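Local coordinates for periplasmic binding protein (Veillonella parvula, PDB 4MO9), which probably captures a solute, perhaps an iron-siderophore complex, in the periplasm for hand-over to an ABC transporter, at residues Ile67-Thr72 and Ile95-Thr100; Ser273-Gly277 and Tyr311-His315. All coordinates share one frame; numbering follows the deposited sequence.

Interaction 1: residues Ile67-Thr72 and Ile95-Thr100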
loop_
_atom_site.group_PDB
_atom_site.type_symbol
_atom_site.label_atom_id
_atom_site.label_comp_id
_atom_site.label_asym_id
_atom_site.label_seq_id
_atom_site.Cartn_x
_atom_site.Cartn_y
_atom_site.Cartn_z
ATOM N N ILE A 67 7.117 -4.980 19.721
ATOM C CA ILE A 67 6.364 -6.013 19.006
ATOM C C ILE A 67 6.461 -7.358 19.727
ATOM O O ILE A 67 7.560 -7.888 19.901
ATOM C CB ILE A 67 6.876 -6.189 17.561
ATOM C CG1 ILE A 67 6.709 -4.889 16.762
ATOM C CG2 ILE A 67 6.142 -7.343 16.868
ATOM C CD1 ILE A 67 7.483 -4.875 15.450
ATOM N N ALA A 68 5.320 -7.905 20.147
ATOM C CA ALA A 68 5.290 -9.199 20.834
ATOM C C ALA A 68 5.023 -10.366 19.868
ATOM O O ALA A 68 5.436 -11.509 20.126
ATOM C CB ALA A 68 4.242 -9.184 21.919
ATOM N N GLY A 69 4.315 -10.075 18.774
ATOM C CA GLY A 69 3.958 -11.097 17.806
ATOM C C GLY A 69 4.065 -10.596 16.384
ATOM O O GLY A 69 3.483 -9.557 16.029
HETATM N N MSE A 70 4.799 -11.348 15.564
HETATM C CA MSE A 70 5.065 -10.988 14.179
HETATM C C MSE A 70 4.222 -11.868 13.254
HETATM O O MSE A 70 4.245 -13.097 13.377
HETATM C CB MSE A 70 6.561 -11.186 13.900
HETATM C CG MSE A 70 6.965 -11.226 12.430
HETATM SE SE MSE A 70 6.714 -9.508 11.518
HETATM C CE MSE A 70 7.898 -8.461 12.602
ATOM N N ASP A 71 3.457 -11.257 12.355
ATOM C CA ASP A 71 2.682 -12.032 11.385
ATOM C C ASP A 71 3.604 -12.468 10.248
ATOM O O ASP A 71 4.783 -12.090 10.224
ATOM C CB ASP A 71 1.513 -11.218 10.824
ATOM C CG ASP A 71 1.971 -9.959 10.114
ATOM O OD1 ASP A 71 2.992 -9.373 10.533
ATOM O OD2 ASP A 71 1.315 -9.550 9.127
ATOM N N THR A 72 3.080 -13.256 9.310
ATOM C CA THR A 72 3.905 -13.804 8.228
ATOM C C THR A 72 3.612 -13.167 6.877
ATOM O O THR A 72 4.066 -13.660 5.837
ATOM C CB THR A 72 3.710 -15.321 8.077
ATOM O OG1 THR A 72 2.373 -15.587 7.650
ATOM C CG2 THR A 72 3.947 -16.015 9.394
ATOM N N ILE A 95 11.309 -12.407 16.645
ATOM C CA ILE A 95 10.028 -12.199 17.314
ATOM C C ILE A 95 9.116 -13.402 17.058
ATOM O O ILE A 95 9.003 -13.859 15.919
ATOM C CB ILE A 95 9.339 -10.906 16.808
ATOM C CG1 ILE A 95 10.237 -9.683 17.050
ATOM C CG2 ILE A 95 7.980 -10.714 17.477
ATOM C CD1 ILE A 95 9.756 -8.416 16.323
ATOM N N PRO A 96 8.474 -13.928 18.117
ATOM C CA PRO A 96 7.536 -15.047 17.958
ATOM C C PRO A 96 6.541 -14.794 16.827
ATOM O O PRO A 96 6.017 -13.682 16.710
ATOM C CB PRO A 96 6.817 -15.083 19.311
ATOM C CG PRO A 96 7.867 -14.611 20.280
ATOM C CD PRO A 96 8.640 -13.544 19.533
ATOM N N VAL A 97 6.305 -15.806 15.999
ATOM C CA VAL A 97 5.427 -15.680 14.839
ATOM C C VAL A 97 3.975 -15.975 15.224
ATOM O O VAL A 97 3.729 -16.877 16.033
ATOM C CB VAL A 97 5.895 -16.638 13.718
ATOM C CG1 VAL A 97 4.879 -16.715 12.591
ATOM C CG2 VAL A 97 7.250 -16.196 13.174
ATOM N N VAL A 98 3.021 -15.208 14.687
ATOM C CA VAL A 98 1.596 -15.494 14.897
ATOM C C VAL A 98 0.875 -15.705 13.565
ATOM O O VAL A 98 1.331 -15.228 12.519
ATOM C CB VAL A 98 0.861 -14.366 15.674
ATOM C CG1 VAL A 98 1.435 -14.213 17.061
ATOM C CG2 VAL A 98 0.959 -13.042 14.917
ATOM N N GLY A 99 -0.254 -16.411 13.598
ATOM C CA GLY A 99 -1.025 -16.616 12.386
ATOM C C GLY A 99 -1.687 -15.331 11.913
ATOM O O GLY A 99 -1.526 -14.269 12.532
ATOM N N THR A 100 -2.440 -15.425 10.820
ATOM C CA THR A 100 -3.173 -14.281 10.297
ATOM C C THR A 100 -4.682 -14.528 10.405
ATOM O O THR A 100 -5.159 -15.615 10.079
ATOM C CB THR A 100 -2.741 -13.991 8.840
ATOM O OG1 THR A 100 -1.396 -13.487 8.846
ATOM C CG2 THR A 100 -3.640 -12.957 8.197
HETATM O O HOH W 1 -1.064 -10.857 8.520
HETATM O O HOH W 2 0.704 -14.682 10.070
#
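Ile95 spreads its two branches against the segment 67-72. CG2 is 3.7 Å from Ile67 O and 3.9 Å from Met70 CB, while CD1 meets Ile67 CG2 at 3.8 Å, the two isoleucine side chains crossing at about a right angle. With CG1 anti to its carbonyl carbon (chi1 -59°) and CG2 anti to its N, Ile95 can serve both neighbours at once. An alanine here loses both branches and would probably open a gap beside Ile67 CG2 and Met70 CB.

Met70, a selenomethionine, joins in with side chain and main chain alike: its bent chain crosses Ile95 at about a right angle, and its backbone N donates to Pro96 O (2.9 Å) almost straight, at 174°. Its O receives Val98 N at 2.8 Å, the donor standing 37° above the carbonyl plane. Both bonds straddle Val97, the pattern of a single parallel bridge. Val98 lays CG2 near the same Met70 O, and its side chain also packs on helix 108-112.

Beyond the bridge, water takes over: one molecule links Asp71 OD2 to Thr100 OG1, and a second gathers Thr72 N, Val98 O and the same OG1. Asp71 OD1 is held by Ser46.

The contact illustrates how a loop can attach by a single parallel bridge just past the end of an edge strand, here 67-69 of the four-stranded parallel sheet, near the trimethylamine oxide pocket that includes Trp45 and Ser73.

Interaction 2: residues Ser273-Gly277 and Tyr311-His315; sequences SMRLG and YSAHH
Leu276 and Ser312 face each other in a contact built from packing alone, an example of how a loop can settle on a strand without exchanging bonds with it. Van der Waals contacts of the two apolar side chains come first. Leu276 CD1 is pushed against the end of the strand, 3.3 Å from Ser312 OG and 3.4 Å from Ala313 C. With CG anti to the carbonyl carbon (chi1 -69°), the leucine extends across to the 312-314 backbone. Met274, a selenomethionine, brings its terminal CE to 3.5 Å from the same Ser312 OG, so two apolar groups approach one hydroxyl. That oxygen is nevertheless satisfied, for it donates to Ile262 O in the adjoining strand 259-263.

A second kind of contact involves the imidazole of His314. CD2 presents the ring edge to the turn of the loop, with Gly277 N in the ring plane at 3.4 Å, and Leu276 CB 3.6 Å from the same carbon. The ring's rotation is fixed by ND1, which accepts from Gly316 N; in a neutral ring the proton would then probably sit on NE2. Trp364 meets the ring at a plane angle of about 35°.

Sterics supply the third element. A side chain on Gly277 would run into His314 NE2 and, at these backbone angles, into the preceding carbonyl oxygen.

The loop 273-277 belongs to the connection from strand 259-263 through helix 282-295 to the parallel neighbour 310-313: a beta-alpha-beta crossover whose link packs back on its closing strand.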
loop_
_atom_site.group_PDB
_atom_site.type_symbol
_atom_site.label_atom_id
_atom_site.label_comp_id
_atom_site.label_asym_id
_atom_site.label_seq_id
_atom_site.Cartn_x
_atom_site.Cartn_y
_atom_site.Cartn_z
ATOM N N SER A 273 6.400 -11.542 -14.916
ATOM C CA SER A 273 5.595 -10.520 -14.255
ATOM C C SER A 273 6.369 -9.198 -14.202
ATOM O O SER A 273 7.609 -9.191 -14.205
ATOM C CB SER A 273 5.158 -10.965 -12.851
ATOM O OG SER A 273 6.258 -11.178 -11.974
HETATM N N MSE A 274 5.650 -8.081 -14.199
HETATM C CA MSE A 274 6.297 -6.785 -14.029
HETATM C C MSE A 274 6.970 -6.734 -12.665
HETATM O O MSE A 274 6.316 -6.952 -11.640
HETATM C CB MSE A 274 5.270 -5.664 -14.118
HETATM C CG MSE A 274 5.876 -4.286 -13.954
HETATM SE SE MSE A 274 7.217 -3.975 -15.338
HETATM C CE MSE A 274 8.032 -2.432 -14.436
ATOM N N ARG A 275 8.269 -6.436 -12.660
ATOM C CA ARG A 275 9.074 -6.440 -11.439
ATOM C C ARG A 275 9.403 -5.028 -10.941
ATOM O O ARG A 275 10.014 -4.225 -11.660
ATOM C CB ARG A 275 10.374 -7.231 -11.655
ATOM C CG ARG A 275 11.333 -7.221 -10.464
ATOM C CD ARG A 275 10.772 -7.985 -9.247
ATOM N NE ARG A 275 10.758 -9.429 -9.481
ATOM C CZ ARG A 275 11.787 -10.232 -9.221
ATOM N NH1 ARG A 275 12.910 -9.730 -8.714
ATOM N NH2 ARG A 275 11.706 -11.536 -9.479
ATOM N N LEU A 276 8.988 -4.748 -9.710
ATOM C CA LEU A 276 9.350 -3.524 -8.996
ATOM C C LEU A 276 9.683 -3.901 -7.557
ATOM O O LEU A 276 9.430 -5.043 -7.149
ATOM C CB LEU A 276 8.197 -2.517 -9.024
ATOM C CG LEU A 276 7.897 -1.899 -10.401
ATOM C CD1 LEU A 276 6.717 -0.920 -10.285
ATOM C CD2 LEU A 276 9.123 -1.202 -10.933
ATOM N N GLY A 277 10.251 -2.959 -6.798
ATOM C CA GLY A 277 10.578 -3.194 -5.396
ATOM C C GLY A 277 12.078 -3.258 -5.141
ATOM O O GLY A 277 12.874 -2.723 -5.923
ATOM N N TYR A 311 3.233 3.281 -18.252
ATOM C CA TYR A 311 3.831 3.526 -16.944
ATOM C C TYR A 311 3.695 2.303 -16.052
ATOM O O TYR A 311 3.011 1.344 -16.405
ATOM C CB TYR A 311 3.119 4.699 -16.258
ATOM C CG TYR A 311 3.211 5.986 -17.029
ATOM C CD1 TYR A 311 2.340 6.258 -18.078
ATOM C CD2 TYR A 311 4.180 6.922 -16.724
ATOM C CE1 TYR A 311 2.436 7.437 -18.808
ATOM C CE2 TYR A 311 4.284 8.107 -17.445
ATOM C CZ TYR A 311 3.411 8.353 -18.485
ATOM O OH TYR A 311 3.503 9.527 -19.189
ATOM N N SER A 312 4.333 2.349 -14.884
ATOM C CA SER A 312 4.222 1.273 -13.906
ATOM C C SER A 312 4.488 1.830 -12.514
ATOM O O SER A 312 5.406 2.631 -12.336
ATOM C CB SER A 312 5.233 0.159 -14.233
ATOM O OG SER A 312 5.167 -0.876 -13.253
ATOM N N ALA A 313 3.663 1.440 -11.542
ATOM C CA ALA A 313 3.872 1.805 -10.148
ATOM C C ALA A 313 3.796 0.528 -9.322
ATOM O O ALA A 313 3.171 -0.444 -9.749
ATOM C CB ALA A 313 2.817 2.800 -9.688
ATOM N N HIS A 314 4.431 0.523 -8.153
ATOM C CA HIS A 314 4.503 -0.672 -7.314
ATOM C C HIS A 314 3.156 -0.963 -6.637
ATOM O O HIS A 314 2.609 -0.106 -5.928
ATOM C CB HIS A 314 5.604 -0.501 -6.249
ATOM C CG HIS A 314 5.979 -1.775 -5.551
ATOM N ND1 HIS A 314 5.121 -2.435 -4.700
ATOM C CD2 HIS A 314 7.116 -2.513 -5.585
ATOM C CE1 HIS A 314 5.709 -3.526 -4.239
ATOM N NE2 HIS A 314 6.922 -3.596 -4.759
ATOM N N HIS A 315 2.653 -2.183 -6.836
ATOM C CA HIS A 315 1.343 -2.641 -6.351
ATOM C C HIS A 315 1.189 -2.579 -4.832
ATOM O O HIS A 315 0.066 -2.516 -4.313
ATOM C CB HIS A 315 1.113 -4.078 -6.847
ATOM C CG HIS A 315 -0.306 -4.557 -6.751
ATOM N ND1 HIS A 315 -1.388 -3.762 -7.057
ATOM C CD2 HIS A 315 -0.810 -5.771 -6.426
ATOM C CE1 HIS A 315 -2.503 -4.459 -6.902
ATOM N NE2 HIS A 315 -2.179 -5.683 -6.524
#

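Overall arrangement
Followed from the N terminus, the chain first closes interaction 1, where 22 mainly helical intervening residues loop out between the segments 67-72 and 95-100. It then completes the first parallel sheet with strands 118-122 and 143-147, runs through the long helix 171-194 and enters the second, mixed sheet. There interaction 2 closes a loop of 33 residues, including helix 282-295, onto strand 310-313. The two contacts are in series, neither nested nor crossed, with centres 28 Å apart and nearest atoms about 14 Å apart. Interaction 1 fastens a loop beside the parallel sheet and interaction 2 a loop onto the mixed sheet, consistent with the two-lobed plan of TroA-like binding proteins.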